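PDB 3PEF: 6-phosphogluconate dehydrogenase, NAD-binding from Geobacter metallireducens, which probably reduces succinic semialdehyde to gamma-hydroxybutyrate with an NADP cofactor, as a member of the beta-hydroxyacid dehydrogenase family. Local coordinates for residues K36-A41 and A45-T50; N142-A147 and I158-D163; M170-N175 and L241-A246; L191-G196 and A280-Y285. The protein carries 2 engineered substitutions. All coordinates share one frame; numbering follows the deposited sequence.

Contact 1 of 4, residues K36-A41 and A45-T50. With NAP (NADP nicotinamide-adenine-dinucleotide phosphate), chain I.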
loop_
_atom_site.group_PDB
_atom_site.type_symbol
_atom_site.label_atom_id
_atom_site.label_comp_id
_atom_site.label_asym_id
_atom_site.label_seq_id
_atom_site.Cartn_x
_atom_site.Cartn_y
_atom_site.Cartn_z
ATOM N N LYS A 36 25.799 30.155 7.257
ATOM C CA LYS A 36 26.348 28.955 6.622
ATOM C C LYS A 36 27.456 29.292 5.630
ATOM O O LYS A 36 28.118 28.401 5.098
ATOM C CB LYS A 36 25.239 28.120 5.979
ATOM C CG LYS A 36 24.231 27.608 7.014
ATOM C CD LYS A 36 23.123 26.755 6.393
ATOM C CE LYS A 36 22.120 26.280 7.469
ATOM N NZ LYS A 36 20.990 25.518 6.869
ATOM N N ALA A 37 27.669 30.588 5.406
ATOM C CA ALA A 37 28.716 31.063 4.504
ATOM C C ALA A 37 30.023 31.344 5.239
ATOM O O ALA A 37 31.055 31.571 4.607
ATOM C CB ALA A 37 28.250 32.329 3.773
ATOM N N GLU A 38 29.982 31.342 6.571
ATOM C CA GLU A 38 31.133 31.805 7.355
ATOM C C GLU A 38 32.401 30.976 7.136
ATOM O O GLU A 38 33.500 31.528 7.045
ATOM C CB GLU A 38 30.786 31.896 8.853
ATOM C CG GLU A 38 29.718 32.942 9.139
ATOM C CD GLU A 38 29.129 32.861 10.544
ATOM O OE1 GLU A 38 29.683 32.137 11.396
ATOM O OE2 GLU A 38 28.112 33.537 10.792
ATOM N N GLU A 39 32.256 29.658 7.042
ATOM C CA GLU A 39 33.425 28.800 6.913
ATOM C C GLU A 39 34.064 29.016 5.548
ATOM O O GLU A 39 35.279 29.166 5.424
ATOM C CB GLU A 39 33.040 27.337 7.105
ATOM C CG GLU A 39 34.212 26.380 7.004
ATOM C CD GLU A 39 33.818 24.936 7.296
ATOM O OE1 GLU A 39 32.688 24.709 7.784
ATOM O OE2 GLU A 39 34.643 24.030 7.041
ATOM N N LEU A 40 33.240 29.061 4.515
ATOM C CA LEU A 40 33.755 29.365 3.183
ATOM C C LEU A 40 34.364 30.767 3.119
ATOM O O LEU A 40 35.399 30.966 2.488
ATOM C CB LEU A 40 32.662 29.225 2.139
ATOM C CG LEU A 40 32.268 27.791 1.805
ATOM C CD1 LEU A 40 30.839 27.787 1.315
ATOM C CD2 LEU A 40 33.213 27.214 0.765
ATOM N N ALA A 41 33.724 31.742 3.762
ATOM C CA ALA A 41 34.253 33.106 3.738
ATOM C C ALA A 41 35.690 33.152 4.274
ATOM O O ALA A 41 36.551 33.822 3.709
ATOM C CB ALA A 41 33.358 34.046 4.525
ATOM N N ALA A 45 36.354 32.606 0.062
ATOM C CA ALA A 45 35.164 32.809 -0.765
ATOM C C ALA A 45 34.599 34.193 -0.518
ATOM O O ALA A 45 34.701 34.721 0.591
ATOM C CB ALA A 45 34.101 31.756 -0.465
ATOM N N GLU A 46 33.979 34.762 -1.545
ATOM C CA GLU A 46 33.402 36.103 -1.459
ATOM C C GLU A 46 31.886 36.068 -1.179
ATOM O O GLU A 46 31.144 35.370 -1.875
ATOM C CB GLU A 46 33.667 36.856 -2.768
ATOM C CG GLU A 46 33.030 38.238 -2.853
ATOM C CD GLU A 46 33.206 38.888 -4.222
ATOM O OE1 GLU A 46 33.780 38.236 -5.124
ATOM O OE2 GLU A 46 32.771 40.048 -4.398
ATOM N N ARG A 47 31.431 36.819 -0.173
ATOM C CA ARG A 47 29.992 36.933 0.132
ATOM C C ARG A 47 29.247 37.805 -0.866
ATOM O O ARG A 47 29.655 38.926 -1.147
ATOM C CB ARG A 47 29.763 37.580 1.497
ATOM C CG ARG A 47 29.682 36.643 2.662
ATOM C CD ARG A 47 29.291 37.416 3.919
ATOM N NE ARG A 47 29.681 36.662 5.102
ATOM C CZ ARG A 47 28.927 35.717 5.646
ATOM N NH1 ARG A 47 27.740 35.444 5.119
ATOM N NH2 ARG A 47 29.351 35.063 6.718
ATOM N N ALA A 48 28.132 37.294 -1.366
ATOM C CA ALA A 48 27.212 38.069 -2.181
ATOM C C ALA A 48 26.000 38.414 -1.320
ATOM O O ALA A 48 25.617 37.636 -0.452
ATOM C CB ALA A 48 26.783 37.253 -3.373
ATOM N N ALA A 49 25.399 39.575 -1.551
ATOM C CA ALA A 49 24.234 39.982 -0.775
ATOM C C ALA A 49 22.955 39.220 -1.147
ATOM O O ALA A 49 22.089 38.995 -0.304
ATOM C CB ALA A 49 24.011 41.490 -0.920
ATOM N N THR A 50 22.838 38.835 -2.411
ATOM C CA THR A 50 21.589 38.303 -2.950
ATOM C C THR A 50 21.926 37.315 -4.058
ATOM O O THR A 50 23.032 37.343 -4.596
ATOM C CB THR A 50 20.750 39.403 -3.633
ATOM O OG1 THR A 50 21.546 40.013 -4.653
ATOM C CG2 THR A 50 20.281 40.492 -2.634
HETATM P PA NAP I . 19.816 21.052 3.347
HETATM O O1A NAP I . 18.567 21.056 4.140
HETATM O O2A NAP I . 21.056 20.891 4.129
HETATM O O5B NAP I . 19.917 22.391 2.474
HETATM C C5B NAP I . 18.771 22.963 1.904
HETATM C C4B NAP I . 19.201 24.286 1.296
HETATM O O4B NAP I . 18.079 24.875 0.675
HETATM C C3B NAP I . 19.672 25.264 2.368
HETATM O O3B NAP I . 20.710 26.010 1.777
HETATM C C2B NAP I . 18.459 26.150 2.561
HETATM O O2B NAP I . 18.736 27.446 3.027
HETATM C C1B NAP I . 17.954 26.201 1.132
HETATM N N9A NAP I . 16.565 26.680 1.078
HETATM C C8A NAP I . 15.450 26.004 1.508
HETATM N N7A NAP I . 14.371 26.792 1.296
HETATM C C5A NAP I . 14.786 27.954 0.754
HETATM C C6A NAP I . 14.091 29.077 0.335
HETATM N N6A NAP I . 12.772 29.127 0.463
HETATM N N1A NAP I . 14.783 30.135 -0.190
HETATM C C2A NAP I . 16.160 30.072 -0.316
HETATM N N3A NAP I . 16.845 28.943 0.093
HETATM C C4A NAP I . 16.164 27.901 0.612
HETATM O O3 NAP I . 19.679 19.856 2.306
HETATM P PN NAP I . 20.710 19.288 1.246
HETATM O O1N NAP I . 20.876 17.841 1.460
HETATM O O2N NAP I . 21.913 20.138 1.158
HETATM O O5D NAP I . 19.724 19.534 -0.004
HETATM C C5D NAP I . 20.052 20.281 -1.145
HETATM C C4D NAP I . 19.477 19.526 -2.342
HETATM O O4D NAP I . 20.244 18.390 -2.664
HETATM C C3D NAP I . 18.097 18.970 -2.054
HETATM O O3D NAP I . 17.374 19.128 -3.256
HETATM C C2D NAP I . 18.334 17.502 -1.737
HETATM O O2D NAP I . 17.204 16.740 -2.058
HETATM C C1D NAP I . 19.462 17.212 -2.695
HETATM N N1N NAP I . 20.355 16.070 -2.397
HETATM C C2N NAP I . 20.702 15.768 -1.113
HETATM C C3N NAP I . 21.587 14.725 -0.850
HETATM C C7N NAP I . 22.006 14.430 0.559
HETATM O O7N NAP I . 22.487 13.157 0.814
HETATM N N7N NAP I . 21.910 15.329 1.553
HETATM C C4N NAP I . 22.129 13.977 -1.901
HETATM C C5N NAP I . 21.790 14.315 -3.209
HETATM C C6N NAP I . 20.914 15.374 -3.451
HETATM P P2B NAP I . 18.943 27.748 4.614
HETATM O O1X NAP I . 18.688 29.240 4.779
HETATM O O2X NAP I . 17.957 26.934 5.388
HETATM O O3X NAP I . 20.339 27.369 5.025
#

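Contact 2 of 4, residues N142-A147 and I158-D163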
loop_
_atom_site.group_PDB
_atom_site.type_symbol
_atom_site.label_atom_id
_atom_site.label_comp_id
_atom_site.label_asym_id
_atom_site.label_seq_id
_atom_site.Cartn_x
_atom_site.Cartn_y
_atom_site.Cartn_z
ATOM N N ASN A 142 26.632 23.870 -24.367
ATOM C CA ASN A 142 27.743 24.800 -24.250
ATOM C C ASN A 142 28.011 25.132 -22.776
ATOM O O ASN A 142 29.160 25.158 -22.320
ATOM C CB ASN A 142 27.445 26.063 -25.051
ATOM C CG ASN A 142 27.344 25.785 -26.545
ATOM O OD1 ASN A 142 27.975 24.854 -27.057
ATOM N ND2 ASN A 142 26.546 26.584 -27.247
ATOM N N LEU A 143 26.939 25.354 -22.028
ATOM C CA LEU A 143 27.062 25.574 -20.595
ATOM C C LEU A 143 27.590 24.317 -19.901
ATOM O O LEU A 143 28.411 24.399 -18.991
ATOM C CB LEU A 143 25.722 26.007 -20.003
ATOM C CG LEU A 143 25.711 26.230 -18.496
ATOM C CD1 LEU A 143 26.866 27.125 -18.067
ATOM C CD2 LEU A 143 24.359 26.818 -18.077
ATOM N N TYR A 144 27.123 23.155 -20.340
ATOM C CA TYR A 144 27.623 21.892 -19.806
ATOM C C TYR A 144 29.143 21.880 -19.944
ATOM O O TYR A 144 29.866 21.620 -18.985
ATOM C CB TYR A 144 27.006 20.735 -20.583
ATOM C CG TYR A 144 27.487 19.353 -20.206
ATOM C CD1 TYR A 144 27.038 18.732 -19.048
ATOM C CD2 TYR A 144 28.355 18.644 -21.040
ATOM C CE1 TYR A 144 27.461 17.445 -18.704
ATOM C CE2 TYR A 144 28.781 17.368 -20.708
ATOM C CZ TYR A 144 28.329 16.769 -19.535
ATOM O OH TYR A 144 28.745 15.494 -19.194
ATOM N N ASP A 145 29.627 22.196 -21.140
ATOM C CA ASP A 145 31.058 22.143 -21.399
ATOM C C ASP A 145 31.793 23.213 -20.578
ATOM O O ASP A 145 32.882 22.978 -20.046
ATOM C CB ASP A 145 31.338 22.279 -22.905
ATOM C CG ASP A 145 30.921 21.038 -23.697
ATOM O OD1 ASP A 145 31.090 19.910 -23.177
ATOM O OD2 ASP A 145 30.434 21.184 -24.842
ATOM N N GLU A 146 31.172 24.378 -20.448
ATOM C CA GLU A 146 31.760 25.461 -19.676
ATOM C C GLU A 146 31.828 25.161 -18.175
ATOM O O GLU A 146 32.774 25.562 -17.508
ATOM C CB GLU A 146 31.018 26.776 -19.932
ATOM C CG GLU A 146 31.685 27.973 -19.295
ATOM C CD GLU A 146 31.082 29.287 -19.752
ATOM O OE1 GLU A 146 31.314 30.312 -19.071
ATOM O OE2 GLU A 146 30.384 29.295 -20.791
ATOM N N ALA A 147 30.834 24.453 -17.645
ATOM C CA ALA A 147 30.808 24.160 -16.217
ATOM C C ALA A 147 31.669 22.948 -15.860
ATOM O O ALA A 147 31.973 22.710 -14.693
ATOM C CB ALA A 147 29.371 23.958 -15.736
ATOM N N ILE A 158 30.269 12.210 -14.645
ATOM C CA ILE A 158 29.490 13.344 -15.107
ATOM C C ILE A 158 28.891 13.008 -16.466
ATOM O O ILE A 158 29.619 12.679 -17.401
ATOM C CB ILE A 158 30.379 14.603 -15.213
ATOM C CG1 ILE A 158 31.027 14.911 -13.862
ATOM C CG2 ILE A 158 29.560 15.789 -15.687
ATOM C CD1 ILE A 158 32.442 15.445 -13.951
ATOM N N ILE A 159 27.566 13.070 -16.578
ATOM C CA ILE A 159 26.916 12.683 -17.829
ATOM C C ILE A 159 25.904 13.717 -18.275
ATOM O O ILE A 159 25.456 14.549 -17.485
ATOM C CB ILE A 159 26.198 11.327 -17.706
ATOM C CG1 ILE A 159 25.049 11.428 -16.705
ATOM C CG2 ILE A 159 27.172 10.237 -17.277
ATOM C CD1 ILE A 159 24.085 10.254 -16.773
ATOM N N HIS A 160 25.538 13.660 -19.546
ATOM C CA HIS A 160 24.564 14.594 -20.098
ATOM C C HIS A 160 23.411 13.797 -20.700
ATOM O O HIS A 160 23.636 12.919 -21.519
ATOM C CB HIS A 160 25.233 15.489 -21.148
ATOM C CG HIS A 160 24.357 16.589 -21.659
ATOM N ND1 HIS A 160 23.421 16.395 -22.650
ATOM C CD2 HIS A 160 24.284 17.898 -21.323
ATOM C CE1 HIS A 160 22.808 17.539 -22.903
ATOM N NE2 HIS A 160 23.308 18.464 -22.105
ATOM N N LEU A 161 22.181 14.105 -20.298
ATOM C CA LEU A 161 21.041 13.231 -20.582
ATOM C C LEU A 161 20.042 13.789 -21.580
ATOM O O LEU A 161 18.983 13.200 -21.791
ATOM C CB LEU A 161 20.306 12.898 -19.283
ATOM C CG LEU A 161 21.146 12.094 -18.285
ATOM C CD1 LEU A 161 20.533 12.141 -16.883
ATOM C CD2 LEU A 161 21.277 10.655 -18.772
ATOM N N GLY A 162 20.360 14.935 -22.176
ATOM C CA GLY A 162 19.501 15.516 -23.192
ATOM C C GLY A 162 18.935 16.851 -22.762
ATOM O O GLY A 162 19.609 17.626 -22.091
ATOM N N ASP A 163 17.690 17.113 -23.137
ATOM C CA ASP A 163 17.035 18.388 -22.825
ATOM C C ASP A 163 16.647 18.509 -21.345
ATOM O O ASP A 163 16.515 17.506 -20.640
ATOM C CB ASP A 163 15.785 18.552 -23.686
ATOM C CG ASP A 163 16.092 18.549 -25.167
ATOM O OD1 ASP A 163 17.188 19.021 -25.544
ATOM O OD2 ASP A 163 15.236 18.079 -25.953
#

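Contact 3 of 4, residues M170-N175 and L241-A246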
loop_
_atom_site.group_PDB
_atom_site.type_symbol
_atom_site.label_atom_id
_atom_site.label_comp_id
_atom_site.label_asym_id
_atom_site.label_seq_id
_atom_site.Cartn_x
_atom_site.Cartn_y
_atom_site.Cartn_z
ATOM N N MET A 170 15.605 11.454 -14.251
ATOM C CA MET A 170 16.539 10.410 -13.862
ATOM C C MET A 170 16.743 10.430 -12.353
ATOM O O MET A 170 16.722 9.392 -11.690
ATOM C CB MET A 170 17.884 10.619 -14.545
ATOM C CG MET A 170 18.944 9.628 -14.077
ATOM S SD MET A 170 18.647 7.946 -14.653
ATOM C CE MET A 170 18.845 8.144 -16.448
ATOM N N LYS A 171 16.970 11.624 -11.817
ATOM C CA LYS A 171 17.170 11.783 -10.384
ATOM C C LYS A 171 15.978 11.224 -9.602
ATOM O O LYS A 171 16.153 10.484 -8.633
ATOM C CB LYS A 171 17.400 13.258 -10.030
ATOM C CG LYS A 171 17.476 13.524 -8.529
ATOM C CD LYS A 171 18.593 12.700 -7.885
ATOM C CE LYS A 171 18.735 13.106 -6.427
ATOM N NZ LYS A 171 19.680 12.229 -5.687
ATOM N N LEU A 172 14.765 11.594 -10.011
ATOM C CA LEU A 172 13.568 11.124 -9.311
ATOM C C LEU A 172 13.389 9.596 -9.396
ATOM O O LEU A 172 13.028 8.943 -8.421
ATOM C CB LEU A 172 12.336 11.852 -9.832
ATOM C CG LEU A 172 12.304 13.356 -9.531
ATOM C CD1 LEU A 172 11.009 13.960 -10.020
ATOM C CD2 LEU A 172 12.474 13.579 -8.012
ATOM N N VAL A 173 13.642 9.020 -10.564
ATOM C CA VAL A 173 13.507 7.574 -10.704
ATOM C C VAL A 173 14.453 6.851 -9.773
ATOM O O VAL A 173 14.071 5.943 -9.026
ATOM C CB VAL A 173 13.819 7.141 -12.146
ATOM C CG1 VAL A 173 14.180 5.683 -12.179
ATOM C CG2 VAL A 173 12.631 7.455 -13.049
ATOM N N VAL A 174 15.714 7.258 -9.827
ATOM C CA VAL A 174 16.748 6.613 -9.040
ATOM C C VAL A 174 16.526 6.776 -7.536
ATOM O O VAL A 174 16.723 5.832 -6.755
ATOM C CB VAL A 174 18.133 7.138 -9.476
ATOM C CG1 VAL A 174 19.187 6.803 -8.455
ATOM C CG2 VAL A 174 18.483 6.570 -10.872
ATOM N N ASN A 175 16.109 7.964 -7.116
ATOM C CA ASN A 175 15.828 8.164 -5.688
ATOM C C ASN A 175 14.599 7.431 -5.187
ATOM O O ASN A 175 14.500 7.073 -4.013
ATOM C CB ASN A 175 15.724 9.641 -5.338
ATOM C CG ASN A 175 17.005 10.158 -4.761
ATOM O OD1 ASN A 175 18.084 9.770 -5.215
ATOM N ND2 ASN A 175 16.911 10.993 -3.729
ATOM N N LEU A 241 10.202 11.318 -2.889
ATOM C CA LEU A 241 9.159 10.326 -3.115
ATOM C C LEU A 241 7.857 11.019 -3.550
ATOM O O LEU A 241 7.168 10.574 -4.466
ATOM C CB LEU A 241 8.952 9.507 -1.843
ATOM C CG LEU A 241 9.549 8.099 -1.691
ATOM C CD1 LEU A 241 10.520 7.685 -2.816
ATOM C CD2 LEU A 241 10.177 7.906 -0.318
ATOM N N ARG A 242 7.527 12.119 -2.886
ATOM C CA ARG A 242 6.395 12.950 -3.291
ATOM C C ARG A 242 6.497 13.278 -4.774
ATOM O O ARG A 242 5.554 13.084 -5.533
ATOM C CB ARG A 242 6.423 14.241 -2.479
ATOM C CG ARG A 242 5.355 15.288 -2.785
ATOM C CD ARG A 242 5.308 16.243 -1.567
ATOM N NE ARG A 242 6.374 17.200 -1.640
ATOM C CZ ARG A 242 7.053 17.731 -0.622
ATOM N NH1 ARG A 242 8.001 18.598 -0.918
ATOM N NH2 ARG A 242 6.832 17.421 0.654
ATOM N N LEU A 243 7.660 13.761 -5.187
ATOM C CA LEU A 243 7.841 14.186 -6.569
ATOM C C LEU A 243 7.812 13.041 -7.572
ATOM O O LEU A 243 7.357 13.224 -8.712
ATOM C CB LEU A 243 9.139 14.981 -6.719
ATOM C CG LEU A 243 9.202 16.295 -5.939
ATOM C CD1 LEU A 243 10.583 16.881 -6.163
ATOM C CD2 LEU A 243 8.094 17.282 -6.372
ATOM N N ALA A 244 8.326 11.876 -7.171
ATOM C CA ALA A 244 8.322 10.689 -8.043
ATOM C C ALA A 244 6.899 10.166 -8.281
ATOM O O ALA A 244 6.504 9.822 -9.408
ATOM C CB ALA A 244 9.211 9.578 -7.449
ATOM N N VAL A 245 6.124 10.100 -7.213
ATOM C CA VAL A 245 4.712 9.749 -7.337
ATOM C C VAL A 245 3.962 10.748 -8.240
ATOM O O VAL A 245 3.136 10.353 -9.060
ATOM C CB VAL A 245 4.042 9.604 -5.953
ATOM C CG1 VAL A 245 2.533 9.351 -6.090
ATOM C CG2 VAL A 245 4.686 8.476 -5.203
ATOM N N ALA A 246 4.271 12.036 -8.142
ATOM C CA ALA A 246 3.622 12.989 -9.050
ATOM C C ALA A 246 4.065 12.754 -10.499
ATOM O O ALA A 246 3.277 12.907 -11.436
ATOM C CB ALA A 246 3.905 14.437 -8.619
#

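Contact 4 of 4, residues L191-G196 and A280-Y285. Engineered in segment 280-285: Tyr285 (natural residue Ile).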
loop_
_atom_site.group_PDB
_atom_site.type_symbol
_atom_site.label_atom_id
_atom_site.label_comp_id
_atom_site.label_asym_id
_atom_site.label_seq_id
_atom_site.Cartn_x
_atom_site.Cartn_y
_atom_site.Cartn_z
ATOM N N LEU A 191 11.554 -6.624 11.513
ATOM C CA LEU A 191 10.926 -7.942 11.578
ATOM C C LEU A 191 11.890 -8.949 12.212
ATOM O O LEU A 191 11.519 -9.700 13.107
ATOM C CB LEU A 191 10.534 -8.418 10.172
ATOM C CG LEU A 191 9.902 -9.817 10.039
ATOM C CD1 LEU A 191 8.563 -9.936 10.791
ATOM C CD2 LEU A 191 9.705 -10.171 8.564
ATOM N N GLY A 192 13.131 -8.968 11.728
ATOM C CA GLY A 192 14.140 -9.866 12.261
ATOM C C GLY A 192 14.343 -9.688 13.759
ATOM O O GLY A 192 14.383 -10.666 14.516
ATOM N N GLU A 193 14.472 -8.438 14.193
ATOM C CA GLU A 193 14.590 -8.155 15.617
ATOM C C GLU A 193 13.427 -8.743 16.412
ATOM O O GLU A 193 13.625 -9.305 17.485
ATOM C CB GLU A 193 14.682 -6.644 15.887
ATOM C CG GLU A 193 15.991 -6.018 15.424
ATOM C CD GLU A 193 16.235 -4.620 15.994
ATOM O OE1 GLU A 193 15.489 -4.200 16.913
ATOM O OE2 GLU A 193 17.184 -3.949 15.520
ATOM N N LYS A 194 12.210 -8.596 15.904
ATOM C CA LYS A 194 11.044 -9.076 16.644
ATOM C C LYS A 194 10.940 -10.599 16.620
ATOM O O LYS A 194 10.291 -11.190 17.483
ATOM C CB LYS A 194 9.749 -8.424 16.153
ATOM C CG LYS A 194 9.526 -7.019 16.695
ATOM C CD LYS A 194 8.131 -6.517 16.390
ATOM C CE LYS A 194 7.988 -5.027 16.714
ATOM N NZ LYS A 194 8.982 -4.167 15.975
ATOM N N ALA A 195 11.587 -11.227 15.643
ATOM C CA ALA A 195 11.638 -12.686 15.570
ATOM C C ALA A 195 12.773 -13.261 16.424
ATOM O O ALA A 195 12.980 -14.474 16.474
ATOM C CB ALA A 195 11.789 -13.133 14.129
ATOM N N GLY A 196 13.514 -12.386 17.093
ATOM C CA GLY A 196 14.610 -12.827 17.939
ATOM C C GLY A 196 15.940 -13.067 17.233
ATOM O O GLY A 196 16.843 -13.668 17.811
ATOM N N ALA A 280 16.391 7.067 9.526
ATOM C CA ALA A 280 15.580 7.172 10.741
ATOM C C ALA A 280 14.168 6.601 10.581
ATOM O O ALA A 280 13.461 6.382 11.568
ATOM C CB ALA A 280 15.538 8.635 11.264
ATOM N N ILE A 281 13.745 6.360 9.340
ATOM C CA ILE A 281 12.456 5.709 9.126
ATOM C C ILE A 281 12.398 4.400 9.926
ATOM O O ILE A 281 11.321 3.953 10.333
ATOM C CB ILE A 281 12.152 5.466 7.613
ATOM C CG1 ILE A 281 10.701 5.025 7.426
ATOM C CG2 ILE A 281 13.150 4.494 7.006
ATOM C CD1 ILE A 281 10.307 4.645 5.992
ATOM N N PHE A 282 13.553 3.790 10.174
ATOM C CA PHE A 282 13.602 2.578 10.997
ATOM C C PHE A 282 12.900 2.727 12.348
ATOM O O PHE A 282 12.338 1.762 12.875
ATOM C CB PHE A 282 15.047 2.149 11.255
ATOM C CG PHE A 282 15.170 0.980 12.199
ATOM C CD1 PHE A 282 15.003 -0.327 11.739
ATOM C CD2 PHE A 282 15.459 1.179 13.542
ATOM C CE1 PHE A 282 15.122 -1.418 12.606
ATOM C CE2 PHE A 282 15.583 0.093 14.417
ATOM C CZ PHE A 282 15.413 -1.206 13.948
ATOM N N LYS A 283 12.957 3.926 12.919
ATOM C CA LYS A 283 12.426 4.153 14.265
ATOM C C LYS A 283 10.904 4.136 14.331
ATOM O O LYS A 283 10.328 3.948 15.400
ATOM C CB LYS A 283 12.992 5.450 14.872
ATOM C CG LYS A 283 14.444 5.317 15.287
ATOM C CD LYS A 283 14.912 6.512 16.118
ATOM C CE LYS A 283 15.118 7.760 15.269
ATOM N NZ LYS A 283 15.320 8.962 16.130
ATOM N N THR A 284 10.250 4.323 13.186
ATOM C CA THR A 284 8.803 4.194 13.127
ATOM C C THR A 284 8.390 2.719 13.122
ATOM O O THR A 284 7.222 2.402 13.342
ATOM C CB THR A 284 8.237 4.854 11.856
ATOM O OG1 THR A 284 8.655 4.105 10.706
ATOM C CG2 THR A 284 8.730 6.281 11.725
ATOM N N TYR A 285 9.337 1.822 12.855
ATOM C CA TYR A 285 9.015 0.392 12.746
ATOM C C TYR A 285 9.141 -0.347 14.073
ATOM O O TYR A 285 8.804 -1.530 14.168
ATOM C CB TYR A 285 9.889 -0.303 11.700
ATOM C CG TYR A 285 9.510 -0.017 10.265
ATOM C CD1 TYR A 285 8.201 -0.179 9.823
ATOM C CD2 TYR A 285 10.465 0.397 9.347
ATOM C CE1 TYR A 285 7.853 0.080 8.504
ATOM C CE2 TYR A 285 10.134 0.655 8.032
ATOM C CZ TYR A 285 8.827 0.497 7.612
ATOM O OH TYR A 285 8.499 0.752 6.291
#

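Contact 1 of 4, residues K36-A41 and A45-T50
Arg47 and Ala45 lean on helix 38-42 in two different ways, one by the end of a long side chain and the other by a methyl close to the backbone. The guanidinium of Arg47 ends beside Ala37 and Glu38: its NH2 meets Glu38 CG at 3.2 Å, edge on and in the guanidinium plane, while NH1 lies 3.4 Å from Ala37 CB. The carboxylate of Glu38 does not close on it: OE2 stays 4.5 Å from Arg47 NH2, beyond salt-bridge distance; the polar partner of NH1 is the carbonyl of Pro34. Further along the helix Ala45 N donates to Leu40 O at 3.1 Å, and the Ala45 CB packs 3.9 Å from Leu40 CB. This is the return turn of a beta-alpha-beta unit of the Rossmann domain, in which helix 38-42 links strand 26-30 to the edge strand 46-47; Leu40 and Ala45 both touch Ile29 of the former. At the N-terminal side of segment 36-41, Lys36 is extended beyond CG (chi2 to chi4 near 180°), which carries NZ to 2.7 Å from O3X of the NADP 2'-phosphate. A methionine in its place would probably leave that phosphate oxygen without its charged donor.

Contact 2 of 4, residues N142-A147 and I158-D163
The helix carrying Tyr144 and the strand carrying His160 run nearly antiparallel, the axes of 142-147 and 158-160 at 171° and 10.5 Å apart, and the closest CA pair is that of these two residues. The Tyr144 side chain bridges this spacing and has the largest share of the surface buried here. With CG anti to the backbone N (chi1 176°), the ring of Tyr144 reaches across to the strand. His160 turns an edge to one face of it in a T-shaped stack, centroids 4.9 Å apart and planes at 74°, with CD2 over the rim of the ring, 3.7 Å from Tyr144 CD1. The methylene of His160 adds a CH-pi contact, CB standing 3.9 Å from the Tyr144 ring centroid, so that the methylene and the CD2 edge both lie over that face of the tyrosine. Ile158 CG2 approaches Tyr144 CE1 to 4.0 Å. An alanine at Tyr144 is likely to open a gap between helix and strand and leave the His160 imidazole without the face it packs on. The histidine is also held by a hydrogen bond from its NE2 to the Gly139 carbonyl. Strand 133-139, helix 141-154 and strand 157-160, outermost in this chain's sheet, form a beta-alpha-beta unit of the NAD-binding domain; Ala137 touches Tyr144, and Leu143 and Ala147 pack on Val60 of strand 60-63.

Contact 3 of 4, residues M170-N175 and L241-A246
Leu172 meets Leu243 where helices 166-194 and 234-251 of the helical C-terminal domain cross at -111°, their local axes 9.0 Å apart. The Leu172 side chain points at the other helix and brings both methyls to the base of Leu243: CD2 lies 3.8 Å and CD1 3.9 Å from Leu243 CB. Alongside, the methyl of Ala244 comes to 4.0 Å from Leu172 O, and this small residue lets the CA atoms of Leu172 and Ala244 come within 5.4 Å. The end of Leu241 reaches back, CD1 lying 4.2 Å from Asn175 O. In the next shell Thr96, a residue that binds NADP, touches Leu172. One turn of helix 170-175 also holds the predicted active-site Lys171, whose NZ donates to Asn175 OD1 at 3.0 Å, approaching from 46° above the carbonyl plane; this NZ also bonds to Val121 O and to a glycerol, probably from the crystallisation liquor. Asn175 ND2 in turn bonds weakly to Asp240. The crossing is held by apolar side chains, with no hydrogen bond between the two segments, and the polar groups of Lys171 and Asn175 lie beside it, where the NADP cofactor touches Lys171.

Contact 4 of 4, residues L191-G196 and A280-Y285
Lys194 and Glu193, on the last helical turn of 166-194, reach the segment 280-285 in the all-helical C-terminal domain; behind them the helix closes in a Schellman motif at Gly196, whose positive phi suits a glycine. The polar link across the contact is a weak hydrogen bond, Lys194 NZ to the carbonyl O of Tyr285 at 3.2 Å. Its lysine bends at the last torsion (chi4 57°), which turns NZ onto that carbonyl. Gln253 of the second subunit bonds to both partners, accepting from Lys194 NZ through its OE1 and donating to Tyr285 O through its NE2, so the same pair is gripped from across the subunit interface. Glu193 forms a salt bridge with Arg226, and its OE2 also comes to 3.6 Å from Phe282 CZ, with the carboxylate and ring planes 61° apart. The Phe282 ring further packs on Cys186 of helix 166-194 and on Arg226. Tyr285 is an engineered residue, isoleucine in the natural protein, and its ring rests on Cys186, Glu187 and Ala190 of that helix. Within 280-285, Ile281 O accepts two bonds from Thr284, one from its backbone N at 3.1 Å and one from OG1 at 2.7 Å.

From the N terminus, contact 1 closes the short loop after helix 38-42 at one edge of the Rossmann sheet, and contact 2 closes helix 141-154 back onto strand 157-160 at the other edge, so the two bracket the same sheet with centres about 27 Å apart. Strand 157-160 then leads into helix 166-194, and Leu161 of contact 2 packs on Met170 of contact 3. Contacts 3 and 4 both use that long helix, an early and a late part of it, and their segments alternate along the chain: 170-175 meets 241-246, and 191-196 meets 280-285. They cross without nesting, tying helix 234-251 and the C-terminal segment to one long helix, and both reach the second subunit.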